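Local coordinates for protein putative DsbA oxidoreductase SCO1869 (Streptomyces coelicolor A3, PDB 3GL5) that probably acts as a thiol-disulfide oxidoreductase of the DsbA family, with a CxxC disulfide in a thioredoxin-like domain, at residues W8-C13 / D102-L107. Sequence-based numbering, arbitrary orientation.
Sequences WSDIAC and DLHRLL
His104, on helix 101-111, reaches Asp10 in the loop that leads from strand 3-9 of the DsbA-like thioredoxin fold to the CxxC pair at the start of helix 14-28. Its ring points its far nitrogen at the carboxylate: NE2 donates to Asp10 OD1 over 2.8 Å, with an N-H...O angle of 161°. The acceptor lies close to the imidazole plane, yet the nitrogen meets it from above the carboxylate plane, the two flat groups being turned 42° apart. With Asp10 CG anti to its backbone N (chi1 -155°), OD1 is carried toward the ring, and the two side chains cross at about a right angle. Thr100 OG1 is also hydrogen-bonded to OD1, and the backbone N of Ile11 adds a weak hydrogen bond to the same oxygen; OD2 is taken by the N of Leu45, so both oxygens of this buried carboxylate have partners. Beside NE2, the edge atom CE1 comes within 3.4 Å of Ser9 O.

Next to this His-carboxylate pair, Ile11 points toward the helix and packs against two of its leucines, so polar and apolar contacts together join the loop just before the CxxC cysteines to helix 101-111. Leu103 CD2 sits against both Ile11 branches, 3.9 Å from CG2 and equally near CG1. One turn further along, Leu107 meets the isoleucine tip to tip, its CD1 4.1 Å from Ile11 CD1.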
ATOM      1  N   TRP A   8      10.058   7.450   4.852  1.00 27.16           N
ATOM      2  CA  TRP A   8      11.166   7.415   3.871  1.00 25.97           C
ATOM      3  C   TRP A   8      12.494   7.198   4.570  1.00 25.16           C
ATOM      4  O   TRP A   8      12.768   7.854   5.553  1.00 25.38           O
ATOM      5  CB  TRP A   8      11.210   8.718   3.084  1.00 25.07           C
ATOM      6  CG  TRP A   8      10.293   8.730   1.943  1.00 25.95           C
ATOM      7  CD1 TRP A   8      10.611   8.445   0.640  1.00 27.47           C
ATOM      8  CD2 TRP A   8       8.889   9.032   1.957  1.00 23.86           C
ATOM      9  NE1 TRP A   8       9.492   8.570  -0.164  1.00 24.66           N
ATOM     10  CE2 TRP A   8       8.426   8.932   0.620  1.00 24.51           C
ATOM     11  CE3 TRP A   8       7.976   9.382   2.966  1.00 24.63           C
ATOM     12  CZ2 TRP A   8       7.085   9.158   0.268  1.00 21.09           C
ATOM     13  CZ3 TRP A   8       6.648   9.625   2.614  1.00 23.30           C
ATOM     14  CH2 TRP A   8       6.208   9.489   1.295  1.00 22.68           C
ATOM     15  N   SER A   9      13.324   6.286   4.073  1.00 24.84           N
ATOM     16  CA  SER A   9      14.651   6.077   4.686  1.00 25.13           C
ATOM     17  C   SER A   9      15.591   5.430   3.678  1.00 25.25           C
ATOM     18  O   SER A   9      15.136   4.873   2.653  1.00 23.97           O
ATOM     19  CB  SER A   9      14.594   5.164   5.924  1.00 25.95           C
ATOM     20  OG  SER A   9      14.156   5.850   7.090  1.00 28.22           O
ATOM     21  N   ASP A  10      16.894   5.504   3.983  1.00 24.15           N
ATOM     22  CA  ASP A  10      17.926   4.800   3.230  1.00 25.41           C
ATOM     23  C   ASP A  10      18.571   3.812   4.172  1.00 25.91           C
ATOM     24  O   ASP A  10      18.595   4.042   5.373  1.00 26.18           O
ATOM     25  CB  ASP A  10      19.005   5.771   2.762  1.00 25.10           C
ATOM     26  CG  ASP A  10      19.733   5.289   1.547  1.00 25.90           C
ATOM     27  OD1 ASP A  10      19.639   4.095   1.171  1.00 28.22           O
ATOM     28  OD2 ASP A  10      20.444   6.117   0.939  1.00 30.88           O
ATOM     29  N   ILE A  11      19.087   2.711   3.644  1.00 26.43           N
ATOM     30  CA  ILE A  11      19.883   1.771   4.466  1.00 26.85           C
ATOM     31  C   ILE A  11      21.231   2.371   5.018  1.00 27.43           C
ATOM     32  O   ILE A  11      21.695   2.002   6.119  1.00 27.38           O
ATOM     33  CB  ILE A  11      20.154   0.456   3.665  1.00 26.71           C
ATOM     34  CG1 ILE A  11      18.824  -0.204   3.191  1.00 28.46           C
ATOM     35  CG2 ILE A  11      20.963  -0.529   4.495  1.00 25.63           C
ATOM     36  CD1 ILE A  11      17.840  -0.613   4.316  1.00 25.83           C
ATOM     37  N   ALA A  12      21.872   3.249   4.240  1.00 26.97           N
ATOM     38  CA  ALA A  12      23.143   3.883   4.648  1.00 28.45           C
ATOM     39  C   ALA A  12      22.857   5.154   5.471  1.00 28.60           C
ATOM     40  O   ALA A  12      23.373   6.213   5.186  1.00 31.14           O
ATOM     41  CB  ALA A  12      24.017   4.242   3.379  1.00 27.55           C
ATOM     42  N   CYS A  13      21.963   5.074   6.426  1.00 28.33           N
ATOM     43  CA  CYS A  13      21.559   6.260   7.171  1.00 28.25           C
ATOM     44  C   CYS A  13      21.398   5.830   8.643  1.00 27.42           C
ATOM     45  O   CYS A  13      20.416   5.192   8.992  1.00 28.33           O
ATOM     46  CB  CYS A  13      20.259   6.758   6.564  1.00 27.95           C
ATOM     47  SG  CYS A  13      19.301   7.907   7.476  1.00 30.33           S
ATOM     48  N   ASP A 102      20.224  -1.095  -5.485  1.00 29.02           N
ATOM     49  CA  ASP A 102      19.817  -2.496  -5.574  1.00 30.00           C
ATOM     50  C   ASP A 102      19.154  -3.018  -4.295  1.00 30.21           C
ATOM     51  O   ASP A 102      18.192  -3.823  -4.352  1.00 29.52           O
ATOM     52  CB  ASP A 102      21.019  -3.360  -5.968  1.00 30.89           C
ATOM     53  CG  ASP A 102      21.420  -3.132  -7.428  1.00 34.26           C
ATOM     54  OD1 ASP A 102      20.520  -2.754  -8.208  1.00 36.06           O
ATOM     55  OD2 ASP A 102      22.606  -3.292  -7.799  1.00 39.09           O
ATOM     56  N   LEU A 103      19.637  -2.544  -3.148  1.00 29.07           N
ATOM     57  CA  LEU A 103      18.975  -2.878  -1.903  1.00 29.51           C
ATOM     58  C   LEU A 103      17.530  -2.393  -1.955  1.00 28.59           C
ATOM     59  O   LEU A 103      16.610  -3.104  -1.591  1.00 29.55           O
ATOM     60  CB  LEU A 103      19.729  -2.240  -0.726  1.00 30.70           C
ATOM     61  CG  LEU A 103      20.962  -2.969  -0.179  1.00 31.49           C
ATOM     62  CD1 LEU A 103      22.102  -2.957  -1.183  1.00 33.92           C
ATOM     63  CD2 LEU A 103      21.409  -2.292   1.082  1.00 36.45           C
ATOM     64  N   HIS A 104      17.325  -1.172  -2.426  1.00 27.75           N
ATOM     65  CA  HIS A 104      15.992  -0.635  -2.499  1.00 26.95           C
ATOM     66  C   HIS A 104      15.090  -1.390  -3.475  1.00 26.24           C
ATOM     67  O   HIS A 104      13.906  -1.573  -3.184  1.00 26.84           O
ATOM     68  CB  HIS A 104      16.011   0.873  -2.780  1.00 26.95           C
ATOM     69  CG  HIS A 104      16.419   1.689  -1.587  1.00 28.24           C
ATOM     70  ND1 HIS A 104      15.596   1.868  -0.496  1.00 26.35           N
ATOM     71  CD2 HIS A 104      17.575   2.351  -1.302  1.00 27.15           C
ATOM     72  CE1 HIS A 104      16.205   2.629   0.401  1.00 30.09           C
ATOM     73  NE2 HIS A 104      17.400   2.947  -0.069  1.00 29.25           N
ATOM     74  N   ARG A 105      15.636  -1.807  -4.610  1.00 25.36           N
ATOM     75  CA  ARG A 105      14.878  -2.632  -5.571  1.00 25.68           C
ATOM     76  C   ARG A 105      14.423  -3.933  -4.919  1.00 25.14           C
ATOM     77  O   ARG A 105      13.244  -4.328  -5.047  1.00 23.13           O
ATOM     78  CB  ARG A 105      15.693  -2.908  -6.839  1.00 25.80           C
ATOM     79  CG  ARG A 105      16.018  -1.610  -7.602  1.00 25.26           C
ATOM     80  CD  ARG A 105      16.480  -1.862  -9.023  1.00 27.82           C
ATOM     81  NE  ARG A 105      17.709  -2.679  -9.091  1.00 28.51           N
ATOM     82  CZ  ARG A 105      17.761  -3.954  -9.498  1.00 26.56           C
ATOM     83  NH1 ARG A 105      16.665  -4.622  -9.868  1.00 27.23           N
ATOM     84  NH2 ARG A 105      18.919  -4.569  -9.547  1.00 24.00           N
ATOM     85  N   LEU A 106      15.330  -4.544  -4.156  1.00 24.73           N
ATOM     86  CA  LEU A 106      15.005  -5.755  -3.395  1.00 25.47           C
ATOM     87  C   LEU A 106      14.023  -5.504  -2.273  1.00 26.13           C
ATOM     88  O   LEU A 106      13.232  -6.397  -1.961  1.00 27.22           O
ATOM     89  CB  LEU A 106      16.253  -6.443  -2.842  1.00 26.12           C
ATOM     90  CG  LEU A 106      17.139  -7.197  -3.833  1.00 25.14           C
ATOM     91  CD1 LEU A 106      18.318  -7.721  -3.005  1.00 27.20           C
ATOM     92  CD2 LEU A 106      16.420  -8.359  -4.564  1.00 25.49           C
ATOM     93  N   LEU A 107      14.050  -4.303  -1.658  1.00 25.92           N
ATOM     94  CA  LEU A 107      13.025  -3.970  -0.674  1.00 25.60           C
ATOM     95  C   LEU A 107      11.626  -3.955  -1.320  1.00 25.96           C
ATOM     96  O   LEU A 107      10.641  -4.284  -0.666  1.00 25.53           O
ATOM     97  CB  LEU A 107      13.312  -2.655   0.051  1.00 24.40           C
ATOM     98  CG  LEU A 107      14.482  -2.748   1.052  1.00 24.69           C
ATOM     99  CD1 LEU A 107      15.016  -1.350   1.422  1.00 25.19           C
ATOM    100  CD2 LEU A 107      14.053  -3.483   2.347  1.00 23.48           C
TER